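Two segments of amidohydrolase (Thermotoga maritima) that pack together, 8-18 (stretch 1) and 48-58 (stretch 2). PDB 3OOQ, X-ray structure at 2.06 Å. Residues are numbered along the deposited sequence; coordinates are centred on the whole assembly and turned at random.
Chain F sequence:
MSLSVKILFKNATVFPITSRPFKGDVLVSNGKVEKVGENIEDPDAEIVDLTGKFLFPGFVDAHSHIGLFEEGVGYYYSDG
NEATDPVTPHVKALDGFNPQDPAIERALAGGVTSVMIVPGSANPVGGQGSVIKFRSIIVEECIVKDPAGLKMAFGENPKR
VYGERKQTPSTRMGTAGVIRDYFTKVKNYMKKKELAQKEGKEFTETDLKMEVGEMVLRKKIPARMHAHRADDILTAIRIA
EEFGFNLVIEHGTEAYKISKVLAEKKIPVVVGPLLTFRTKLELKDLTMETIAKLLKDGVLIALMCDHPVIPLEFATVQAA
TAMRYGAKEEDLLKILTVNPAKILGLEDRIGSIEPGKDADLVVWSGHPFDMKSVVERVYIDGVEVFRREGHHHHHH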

# COMPACT_ATOMS: atom_id res chain seq x y z
N LEU F 8 -51.21 40.66 13.73
CA LEU F 8 -52.51 40.02 13.71
C LEU F 8 -52.77 39.48 12.32
O LEU F 8 -52.99 40.24 11.37
CB LEU F 8 -53.59 41.02 14.14
CG LEU F 8 -55.05 40.56 14.18
CD1 LEU F 8 -55.20 39.26 14.99
CD2 LEU F 8 -55.96 41.69 14.71
N PHE F 9 -52.73 38.16 12.18
CA PHE F 9 -52.99 37.52 10.90
C PHE F 9 -54.48 37.31 10.76
O PHE F 9 -55.10 36.67 11.61
CB PHE F 9 -52.26 36.18 10.79
CG PHE F 9 -50.75 36.30 10.80
CD1 PHE F 9 -50.06 36.63 9.63
CD2 PHE F 9 -50.03 36.07 11.97
CE1 PHE F 9 -48.66 36.75 9.63
CE2 PHE F 9 -48.63 36.17 11.98
CZ PHE F 9 -47.95 36.51 10.80
N LYS F 10 -55.06 37.85 9.69
CA LYS F 10 -56.53 37.84 9.55
C LYS F 10 -57.05 36.95 8.42
O LYS F 10 -56.57 37.02 7.29
CB LYS F 10 -57.08 39.27 9.39
CG LYS F 10 -56.76 40.18 10.59
CD LYS F 10 -57.98 40.66 11.41
CE LYS F 10 -59.25 39.81 11.28
NZ LYS F 10 -60.14 40.03 12.47
N ASN F 11 -58.05 36.13 8.74
CA ASN F 11 -58.88 35.48 7.72
C ASN F 11 -58.19 34.41 6.87
O ASN F 11 -58.64 34.08 5.77
CB ASN F 11 -59.60 36.55 6.85
CG ASN F 11 -60.81 36.00 6.12
OD1 ASN F 11 -61.56 35.17 6.64
ND2 ASN F 11 -60.99 36.45 4.89
N ALA F 12 -57.10 33.85 7.39
CA ALA F 12 -56.49 32.65 6.83
C ALA F 12 -57.38 31.45 7.10
O ALA F 12 -58.22 31.48 8.01
CB ALA F 12 -55.11 32.42 7.44
N THR F 13 -57.20 30.38 6.33
CA THR F 13 -57.60 29.06 6.80
C THR F 13 -56.45 28.62 7.72
O THR F 13 -55.32 28.37 7.25
CB THR F 13 -57.80 28.05 5.66
OG1 THR F 13 -58.79 28.55 4.75
CG2 THR F 13 -58.24 26.67 6.20
N VAL F 14 -56.74 28.57 9.01
CA VAL F 14 -55.74 28.28 10.03
C VAL F 14 -55.74 26.79 10.34
O VAL F 14 -56.81 26.21 10.61
CB VAL F 14 -55.97 29.10 11.36
CG1 VAL F 14 -54.87 28.81 12.40
CG2 VAL F 14 -56.02 30.60 11.07
N PHE F 15 -54.56 26.18 10.29
CA PHE F 15 -54.36 24.78 10.64
C PHE F 15 -53.56 24.67 11.94
O PHE F 15 -52.33 24.60 11.91
CB PHE F 15 -53.61 24.06 9.49
CG PHE F 15 -54.51 23.58 8.39
CD1 PHE F 15 -55.05 24.47 7.46
CD2 PHE F 15 -54.81 22.23 8.26
CE1 PHE F 15 -55.89 24.03 6.43
CE2 PHE F 15 -55.65 21.78 7.23
CZ PHE F 15 -56.19 22.69 6.31
N PRO F 16 -54.26 24.64 13.10
CA PRO F 16 -53.55 24.50 14.38
C PRO F 16 -52.82 23.16 14.53
O PRO F 16 -51.89 23.06 15.34
CB PRO F 16 -54.67 24.58 15.43
CG PRO F 16 -55.84 25.14 14.74
CD PRO F 16 -55.72 24.74 13.30
N ILE F 17 -53.28 22.15 13.77
CA ILE F 17 -52.77 20.77 13.74
C ILE F 17 -53.31 19.92 14.86
O ILE F 17 -53.73 18.80 14.64
CB ILE F 17 -51.19 20.65 13.72
CG1 ILE F 17 -50.59 21.24 12.45
CG2 ILE F 17 -50.76 19.18 13.90
CD1 ILE F 17 -51.23 20.78 11.14
N THR F 18 -53.31 20.47 16.08
CA THR F 18 -53.78 19.74 17.24
C THR F 18 -55.29 19.90 17.43
O THR F 18 -55.86 19.38 18.38
CB THR F 18 -53.03 20.20 18.48
OG1 THR F 18 -53.11 21.62 18.57
CG2 THR F 18 -51.53 19.76 18.38
N VAL F 48 -52.03 41.71 9.07
CA VAL F 48 -51.64 41.03 7.85
C VAL F 48 -52.85 40.25 7.37
O VAL F 48 -53.31 39.32 8.02
CB VAL F 48 -50.46 40.08 8.08
CG1 VAL F 48 -50.06 39.40 6.79
CG2 VAL F 48 -49.28 40.85 8.69
N ASP F 49 -53.36 40.65 6.22
CA ASP F 49 -54.53 40.02 5.65
C ASP F 49 -54.12 38.77 4.90
O ASP F 49 -53.31 38.83 3.97
CB ASP F 49 -55.27 41.02 4.73
CG ASP F 49 -56.32 40.35 3.86
OD1 ASP F 49 -57.13 39.56 4.38
OD2 ASP F 49 -56.35 40.64 2.64
N LEU F 50 -54.68 37.63 5.29
CA LEU F 50 -54.34 36.36 4.67
C LEU F 50 -55.55 35.69 4.04
O LEU F 50 -55.60 34.45 3.94
CB LEU F 50 -53.66 35.41 5.67
CG LEU F 50 -52.34 35.84 6.33
CD1 LEU F 50 -51.88 34.77 7.32
CD2 LEU F 50 -51.25 36.13 5.31
N THR F 51 -56.52 36.50 3.63
CA THR F 51 -57.68 36.01 2.88
C THR F 51 -57.22 35.15 1.69
O THR F 51 -56.39 35.59 0.89
CB THR F 51 -58.54 37.19 2.34
OG1 THR F 51 -58.97 37.99 3.44
CG2 THR F 51 -59.76 36.67 1.56
N GLY F 52 -57.73 33.93 1.60
CA GLY F 52 -57.35 33.04 0.50
C GLY F 52 -56.10 32.20 0.75
O GLY F 52 -55.78 31.31 -0.04
N LYS F 53 -55.40 32.47 1.86
CA LYS F 53 -54.14 31.80 2.20
C LYS F 53 -54.35 30.78 3.33
O LYS F 53 -55.42 30.71 3.93
CB LYS F 53 -53.09 32.83 2.63
CG LYS F 53 -52.97 34.08 1.74
CD LYS F 53 -52.45 33.73 0.36
CE LYS F 53 -52.47 34.93 -0.61
NZ LYS F 53 -52.02 34.42 -1.94
N PHE F 54 -53.31 29.98 3.60
CA PHE F 54 -53.33 28.95 4.64
C PHE F 54 -52.19 29.23 5.60
O PHE F 54 -51.08 29.51 5.17
CB PHE F 54 -53.16 27.56 4.02
CG PHE F 54 -54.31 27.12 3.17
CD1 PHE F 54 -54.72 27.87 2.08
CD2 PHE F 54 -54.98 25.94 3.46
CE1 PHE F 54 -55.82 27.46 1.29
CE2 PHE F 54 -56.07 25.52 2.68
CZ PHE F 54 -56.50 26.28 1.60
N LEU F 55 -52.47 29.16 6.90
CA LEU F 55 -51.47 29.43 7.91
C LEU F 55 -51.18 28.15 8.68
O LEU F 55 -52.08 27.58 9.31
CB LEU F 55 -51.94 30.54 8.86
CG LEU F 55 -50.92 31.12 9.83
CD1 LEU F 55 -49.76 31.79 9.10
CD2 LEU F 55 -51.60 32.13 10.75
N PHE F 56 -49.92 27.71 8.63
CA PHE F 56 -49.51 26.46 9.24
C PHE F 56 -48.44 26.74 10.28
O PHE F 56 -47.81 27.79 10.22
CB PHE F 56 -48.97 25.50 8.17
CG PHE F 56 -50.05 24.70 7.49
CD1 PHE F 56 -50.92 25.29 6.58
CD2 PHE F 56 -50.20 23.34 7.77
CE1 PHE F 56 -51.92 24.56 5.97
CE2 PHE F 56 -51.20 22.59 7.15
CZ PHE F 56 -52.06 23.20 6.25
N PRO F 57 -48.27 25.83 11.26
CA PRO F 57 -47.06 25.93 12.05
C PRO F 57 -45.87 25.57 11.16
O PRO F 57 -46.05 24.92 10.12
CB PRO F 57 -47.24 24.84 13.12
CG PRO F 57 -48.13 23.85 12.52
CD PRO F 57 -48.98 24.56 11.50
N GLY F 58 -44.66 26.00 11.54
CA GLY F 58 -43.46 25.54 10.84
C GLY F 58 -43.32 24.03 11.02
O GLY F 58 -43.62 23.51 12.11
O HOH W 1 -59.29 32.80 3.75
O HOH W 2 -57.86 30.46 3.11

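The contact between residues 8-18 and 48-58 is a parallel beta pairing broken into two short ladders, with a side-chain and water-mediated joint where the register slips and an aromatic and apolar cluster at its far end. It illustrates a general principle: a chain can interrupt a sheet, absorb extra residues in one partner and resume the pairing, provided the polar groups at the break find other partners.

In parallel pairing, one residue typically uses its own amide and its own carbonyl to bond the two residues flanking its opposite number, as Lys-10 does with Val-48 and Leu-50 around Asp-49. The first ladder follows this pattern. Val-48 N donates to Leu-8 O (2.9 Å), Lys-10 N to Val-48 O (2.8 Å), and Leu-50 N to Lys-10 O (2.8 Å), all close to linear. Phe-9 thus pairs with Val-48 and Lys-10 with Asp-49. The second ladder repeats the scheme: Thr-13 N donates to Lys-53 O, Leu-55 N to Thr-13 O and Phe-15 N to Leu-55 O, each at 3.0 Å. Here Thr-13 faces Phe-54 and Val-14 faces Leu-55, a register shifted by two residues.

The extra length lies in stretch 2, where a type II turn runs from Leu-50 to Lys-53 and is closed by Lys-53 N donating to Leu-50 O (2.9 Å). Gly-52 suits this turn, since at its backbone angles a CB would be jammed against the preceding carbonyl oxygen. Opposite the turn, stretch 1 turns a corner at Asn-11, whose side chain helps to fasten the break: Asn-11 ND2 donates to Thr-51 OG1 (2.9 Å). That hydroxyl in turn donates to Asp-49 OD1 (2.6 Å), so amide, hydroxyl and carboxylate form a directed chain. Water 1 spans the gap between the backbones, donating to Asn-11 O (2.5 Å) and accepting from Gly-52 N (2.9 Å). Water 2 lies 2.7 Å from Thr-13 OG1 and donates to Lys-53 O (2.6 Å).

Apolar packing supports the backbone pairing. Phe-9 and Val-48 point to the same face of their sheet, and Phe-9 CD1 lies 3.8 Å from Val-48 CB and 3.5 Å from Leu-50 CD1. Ala-12 sits at the join, its CB 3.8 Å from Leu-50 CB and 3.9 Å from Leu-55 CB, and so touches side chains from both the turn and the second ladder.

Aromatic rings dominate the second half of the contact. Phe-15 and Phe-56 form an offset stack, with centroids 4.4 Å apart and planes inclined by only 14°; Phe-15 CB also lies over the Phe-56 face, 3.7 Å from the ring centroid, in a CH-pi contact. Phe-54 receives Thr-13 CB over one face, 4.3 Å from its centroid, while Phe-15 CE1 approaches the edge of that ring, 3.6 Å from Phe-54 CD2. Past the strand of stretch 1, Ile-17 CG1 packs 3.6 Å from Pro-57 CG, extending the apolar contact where backbone hydrogen bonding between the stretches has ended.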